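Long-range contact in Carboxylesterase/phospholipase family protein (Francisella tularensis subsp. tularensis, PDB 4F21), which probably hydrolyses carboxylic esters as a serine hydrolase of the alpha/beta-hydrolase superfamily: residues I134-Y148 against L157-W170. Residues are numbered along the deposited sequence; the frame is centred on the assembly and turned at random.
Sequences IILAGFSQGGIIATY and LGGIMALSTYLPAW
In the central beta-alpha-beta unit of an alpha/beta-hydrolase sheet, Leu136 bridges two residues of the neighbouring strand: its N donates to Gly159 O and its O accepts from Met161 N, both at 2.9 Å. Strands 134-139 and 159-163 run parallel, their axes 8° apart. Gly138 N reaches Met161 O almost straight (171° at the hydrogen) but from above the carbonyl plane. On the face covered by helix 230-243, Ala137 CB abuts Met161 CB at 3.5 Å, and the bend at chi3 (-71°) folds Met161 CE back onto the same methyl. On the face carrying Leu136 and Ile160, helix 144-148 crosses strand 159-163 with axes 7.9 Å apart, and Thr147 OG1 lies 3.3 Å from Ile160 CG2. Where strand 134-139 ends, Ser140 N still donates to Leu163 O at 2.7 Å. Thr165 OG1 lies within hydrogen-bonding reach of Ser140 O and Leu163 O, while Thr165 CG2 sits against Ile144 CG1 at 3.5 Å. Further along, Leu167 CD1 makes a CH-pi contact over one face of the Tyr148 ring, offset toward the rim, 4.2 Å from its centroid. Ser140 OG is hydrogen-bonded to His226, consistent with a Ser-His-Asp triad completed by Asp194. The type II' turn Phe139-Gly142, with Ser140 at positive phi within Gly-Phe-Ser-Gln-Gly, matches the nucleophile elbow characteristic of alpha/beta-hydrolases.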
loop_
_atom_site.group_PDB
_atom_site.type_symbol
_atom_site.label_atom_id
_atom_site.label_comp_id
_atom_site.label_asym_id
_atom_site.label_seq_id
_atom_site.Cartn_x
_atom_site.Cartn_y
_atom_site.Cartn_z
ATOM N N ILE A 134 0.791 9.759 9.070
ATOM C CA ILE A 134 1.609 8.884 8.242
ATOM C C ILE A 134 0.711 8.079 7.312
ATOM O O ILE A 134 -0.287 7.510 7.749
ATOM C CB ILE A 134 2.437 7.909 9.090
ATOM C CG1 ILE A 134 3.191 8.658 10.189
ATOM C CG2 ILE A 134 3.400 7.126 8.209
ATOM C CD1 ILE A 134 3.961 7.751 11.121
ATOM N N ILE A 135 1.064 8.041 6.029
ATOM C CA ILE A 135 0.287 7.293 5.042
ATOM C C ILE A 135 1.056 6.087 4.505
ATOM O O ILE A 135 2.200 6.211 4.071
ATOM C CB ILE A 135 -0.127 8.183 3.854
ATOM C CG1 ILE A 135 -1.090 9.278 4.304
ATOM C CG2 ILE A 135 -0.777 7.354 2.757
ATOM C CD1 ILE A 135 -1.607 10.120 3.159
ATOM N N LEU A 136 0.417 4.920 4.536
ATOM C CA LEU A 136 1.002 3.707 3.972
ATOM C C LEU A 136 0.520 3.474 2.540
ATOM O O LEU A 136 -0.631 3.104 2.306
ATOM C CB LEU A 136 0.676 2.492 4.845
ATOM C CG LEU A 136 1.123 2.585 6.306
ATOM C CD1 LEU A 136 0.661 1.373 7.100
ATOM C CD2 LEU A 136 2.633 2.739 6.388
ATOM N N ALA A 137 1.410 3.697 1.580
ATOM C CA ALA A 137 1.094 3.463 0.178
ATOM C C ALA A 137 1.866 2.253 -0.327
ATOM O O ALA A 137 3.009 2.027 0.074
ATOM C CB ALA A 137 1.431 4.688 -0.651
ATOM N N GLY A 138 1.245 1.474 -1.204
ATOM C CA GLY A 138 1.893 0.290 -1.731
ATOM C C GLY A 138 1.570 0.034 -3.188
ATOM O O GLY A 138 0.481 0.360 -3.651
ATOM N N PHE A 139 2.527 -0.540 -3.911
ATOM C CA PHE A 139 2.313 -0.927 -5.300
ATOM C C PHE A 139 2.588 -2.417 -5.500
ATOM O O PHE A 139 3.603 -2.938 -5.033
ATOM C CB PHE A 139 3.193 -0.099 -6.242
ATOM C CG PHE A 139 3.169 -0.577 -7.672
ATOM C CD1 PHE A 139 2.149 -0.197 -8.527
ATOM C CD2 PHE A 139 4.167 -1.405 -8.159
ATOM C CE1 PHE A 139 2.125 -0.637 -9.838
ATOM C CE2 PHE A 139 4.147 -1.849 -9.469
ATOM C CZ PHE A 139 3.128 -1.464 -10.308
ATOM N N SER A 140 1.668 -3.086 -6.192
ATOM C CA SER A 140 1.836 -4.480 -6.597
ATOM C C SER A 140 2.143 -5.368 -5.400
ATOM O O SER A 140 1.320 -5.525 -4.499
ATOM C CB SER A 140 2.944 -4.603 -7.650
ATOM O OG SER A 140 3.126 -5.944 -8.063
ATOM N N GLN A 141 3.338 -5.947 -5.406
ATOM C CA GLN A 141 3.768 -6.870 -4.364
ATOM C C GLN A 141 3.750 -6.190 -3.002
ATOM O O GLN A 141 3.455 -6.816 -1.986
ATOM C CB GLN A 141 5.180 -7.368 -4.674
ATOM C CG GLN A 141 5.568 -8.653 -3.977
ATOM C CD GLN A 141 6.941 -9.141 -4.396
ATOM O OE1 GLN A 141 7.771 -8.363 -4.868
ATOM N NE2 GLN A 141 7.185 -10.436 -4.232
ATOM N N GLY A 142 4.060 -4.898 -2.994
ATOM C CA GLY A 142 4.145 -4.138 -1.764
ATOM C C GLY A 142 2.803 -3.718 -1.205
ATOM O O GLY A 142 2.649 -3.589 0.011
ATOM N N GLY A 143 1.830 -3.518 -2.090
ATOM C CA GLY A 143 0.519 -3.020 -1.704
ATOM C C GLY A 143 -0.192 -3.842 -0.644
ATOM O O GLY A 143 -1.111 -3.359 0.020
ATOM N N ILE A 144 0.235 -5.091 -0.492
ATOM C CA ILE A 144 -0.320 -5.990 0.510
ATOM C C ILE A 144 0.052 -5.539 1.924
ATOM O O ILE A 144 -0.779 -5.553 2.834
ATOM C CB ILE A 144 0.203 -7.422 0.298
ATOM C CG1 ILE A 144 0.089 -7.820 -1.176
ATOM C CG2 ILE A 144 -0.538 -8.401 1.195
ATOM C CD1 ILE A 144 1.000 -8.959 -1.585
ATOM N N ILE A 145 1.305 -5.125 2.089
ATOM C CA ILE A 145 1.861 -4.835 3.410
ATOM C C ILE A 145 1.458 -3.450 3.924
ATOM O O ILE A 145 1.812 -3.063 5.037
ATOM C CB ILE A 145 3.402 -4.974 3.399
ATOM C CG1 ILE A 145 3.822 -6.137 2.501
ATOM C CG2 ILE A 145 3.946 -5.196 4.803
ATOM C CD1 ILE A 145 3.409 -7.499 3.024
ATOM N N ALA A 146 0.712 -2.706 3.113
ATOM C CA ALA A 146 0.255 -1.379 3.516
ATOM C C ALA A 146 -1.157 -1.434 4.081
ATOM O O ALA A 146 -1.450 -0.842 5.124
ATOM C CB ALA A 146 0.320 -0.418 2.344
ATOM N N THR A 147 -2.029 -2.147 3.378
ATOM C CA THR A 147 -3.420 -2.285 3.788
ATOM C C THR A 147 -3.513 -3.108 5.066
ATOM O O THR A 147 -3.905 -2.586 6.114
ATOM C CB THR A 147 -4.273 -2.921 2.668
ATOM O OG1 THR A 147 -4.318 -2.034 1.543
ATOM C CG2 THR A 147 -5.686 -3.174 3.145
ATOM N N TYR A 148 -3.124 -4.381 4.969
ATOM C CA TYR A 148 -3.133 -5.318 6.098
ATOM C C TYR A 148 -2.530 -4.737 7.366
ATOM O O TYR A 148 -3.043 -4.961 8.461
ATOM C CB TYR A 148 -2.382 -6.604 5.742
ATOM C CG TYR A 148 -3.231 -7.664 5.075
ATOM C CD1 TYR A 148 -4.571 -7.820 5.402
ATOM C CD2 TYR A 148 -2.686 -8.510 4.120
ATOM C CE1 TYR A 148 -5.344 -8.788 4.792
ATOM C CE2 TYR A 148 -3.448 -9.478 3.508
ATOM C CZ TYR A 148 -4.776 -9.614 3.846
ATOM O OH TYR A 148 -5.532 -10.581 3.231
ATOM N N LEU A 157 -3.803 5.443 12.075
ATOM C CA LEU A 157 -2.941 5.835 10.965
ATOM C C LEU A 157 -3.619 6.844 10.044
ATOM O O LEU A 157 -4.737 7.280 10.312
ATOM C CB LEU A 157 -2.471 4.609 10.184
ATOM C CG LEU A 157 -1.461 3.748 10.944
ATOM C CD1 LEU A 157 -1.080 2.516 10.141
ATOM C CD2 LEU A 157 -0.225 4.571 11.296
ATOM N N GLY A 158 -2.941 7.210 8.959
ATOM C CA GLY A 158 -3.364 8.342 8.150
ATOM C C GLY A 158 -4.038 8.010 6.836
ATOM O O GLY A 158 -4.905 8.751 6.366
ATOM N N GLY A 159 -3.637 6.901 6.229
ATOM C CA GLY A 159 -4.219 6.496 4.965
ATOM C C GLY A 159 -3.550 5.292 4.340
ATOM O O GLY A 159 -2.466 4.884 4.751
ATOM N N ILE A 160 -4.213 4.714 3.345
ATOM C CA ILE A 160 -3.663 3.603 2.584
ATOM C C ILE A 160 -3.796 3.911 1.100
ATOM O O ILE A 160 -4.855 4.344 0.646
ATOM C CB ILE A 160 -4.408 2.284 2.872
ATOM C CG1 ILE A 160 -4.451 1.995 4.374
ATOM C CG2 ILE A 160 -3.758 1.134 2.122
ATOM C CD1 ILE A 160 -5.397 0.868 4.740
ATOM N N MET A 161 -2.728 3.696 0.343
ATOM C CA MET A 161 -2.814 3.850 -1.107
ATOM C C MET A 161 -2.459 2.562 -1.849
ATOM O O MET A 161 -1.320 2.359 -2.275
ATOM C CB MET A 161 -1.971 5.030 -1.597
ATOM C CG MET A 161 -2.536 6.386 -1.198
ATOM S SD MET A 161 -1.833 7.768 -2.122
ATOM C CE MET A 161 -0.174 7.836 -1.459
ATOM N N ALA A 162 -3.454 1.696 -1.993
ATOM C CA ALA A 162 -3.275 0.428 -2.682
ATOM C C ALA A 162 -3.229 0.648 -4.188
ATOM O O ALA A 162 -4.148 1.225 -4.769
ATOM C CB ALA A 162 -4.391 -0.538 -2.315
ATOM N N LEU A 163 -2.150 0.188 -4.811
ATOM C CA LEU A 163 -1.930 0.384 -6.237
ATOM C C LEU A 163 -1.582 -0.942 -6.894
ATOM O O LEU A 163 -0.511 -1.497 -6.650
ATOM C CB LEU A 163 -0.787 1.376 -6.466
ATOM C CG LEU A 163 -0.865 2.729 -5.757
ATOM C CD1 LEU A 163 0.530 3.244 -5.447
ATOM C CD2 LEU A 163 -1.615 3.730 -6.607
ATOM N N SER A 164 -2.498 -1.443 -7.719
ATOM C CA SER A 164 -2.288 -2.669 -8.485
ATOM C C SER A 164 -2.022 -3.871 -7.587
ATOM O O SER A 164 -1.163 -4.695 -7.889
ATOM C CB SER A 164 -1.133 -2.489 -9.467
ATOM O OG SER A 164 -1.244 -1.246 -10.133
ATOM N N THR A 165 -2.772 -3.973 -6.493
ATOM C CA THR A 165 -2.512 -5.001 -5.492
ATOM C C THR A 165 -3.750 -5.798 -5.077
ATOM O O THR A 165 -4.803 -5.233 -4.780
ATOM C CB THR A 165 -1.880 -4.394 -4.229
ATOM O OG1 THR A 165 -0.659 -3.728 -4.574
ATOM C CG2 THR A 165 -1.581 -5.480 -3.230
ATOM N N TYR A 166 -3.602 -7.118 -5.054
ATOM C CA TYR A 166 -4.662 -8.015 -4.618
ATOM C C TYR A 166 -4.621 -8.213 -3.102
ATOM O O TYR A 166 -3.749 -7.674 -2.425
ATOM C CB TYR A 166 -4.568 -9.361 -5.349
ATOM C CG TYR A 166 -3.378 -10.226 -4.972
ATOM C CD1 TYR A 166 -2.104 -9.689 -4.839
ATOM C CD2 TYR A 166 -3.536 -11.587 -4.751
ATOM C CE1 TYR A 166 -1.026 -10.484 -4.494
ATOM C CE2 TYR A 166 -2.467 -12.387 -4.408
ATOM C CZ TYR A 166 -1.214 -11.833 -4.280
ATOM O OH TYR A 166 -0.150 -12.635 -3.934
ATOM N N LEU A 167 -5.565 -8.986 -2.575
ATOM C CA LEU A 167 -5.662 -9.192 -1.135
ATOM C C LEU A 167 -5.529 -10.671 -0.778
ATOM O O LEU A 167 -6.533 -11.372 -0.653
ATOM C CB LEU A 167 -6.991 -8.638 -0.620
ATOM C CG LEU A 167 -7.023 -8.052 0.791
ATOM C CD1 LEU A 167 -5.867 -7.087 0.995
ATOM C CD2 LEU A 167 -8.345 -7.347 1.038
ATOM N N PRO A 168 -4.284 -11.151 -0.612
ATOM C CA PRO A 168 -4.001 -12.565 -0.343
ATOM C C PRO A 168 -4.180 -12.919 1.126
ATOM O O PRO A 168 -4.182 -12.026 1.972
ATOM C CB PRO A 168 -2.524 -12.688 -0.714
ATOM C CG PRO A 168 -1.967 -11.368 -0.357
ATOM C CD PRO A 168 -3.046 -10.357 -0.682
ATOM N N ALA A 169 -4.321 -14.212 1.411
ATOM C CA ALA A 169 -4.453 -14.712 2.779
ATOM C C ALA A 169 -5.521 -13.964 3.572
ATOM O O ALA A 169 -5.361 -13.721 4.767
ATOM C CB ALA A 169 -3.114 -14.657 3.502
ATOM N N TRP A 170 -6.606 -13.602 2.894
ATOM C CA TRP A 170 -7.697 -12.862 3.518
ATOM C C TRP A 170 -8.299 -13.635 4.689
ATOM O O TRP A 170 -8.819 -13.040 5.628
ATOM C CB TRP A 170 -8.768 -12.508 2.480
ATOM C CG TRP A 170 -9.991 -11.844 3.051
ATOM C CD1 TRP A 170 -11.235 -12.393 3.179
ATOM C CD2 TRP A 170 -10.086 -10.513 3.573
ATOM N NE1 TRP A 170 -12.096 -11.485 3.744
ATOM C CE2 TRP A 170 -11.416 -10.324 3.996
ATOM C CE3 TRP A 170 -9.175 -9.463 3.722
ATOM C CZ2 TRP A 170 -11.857 -9.129 4.557
ATOM C CZ3 TRP A 170 -9.616 -8.278 4.277
ATOM C CH2 TRP A 170 -10.944 -8.120 4.687
#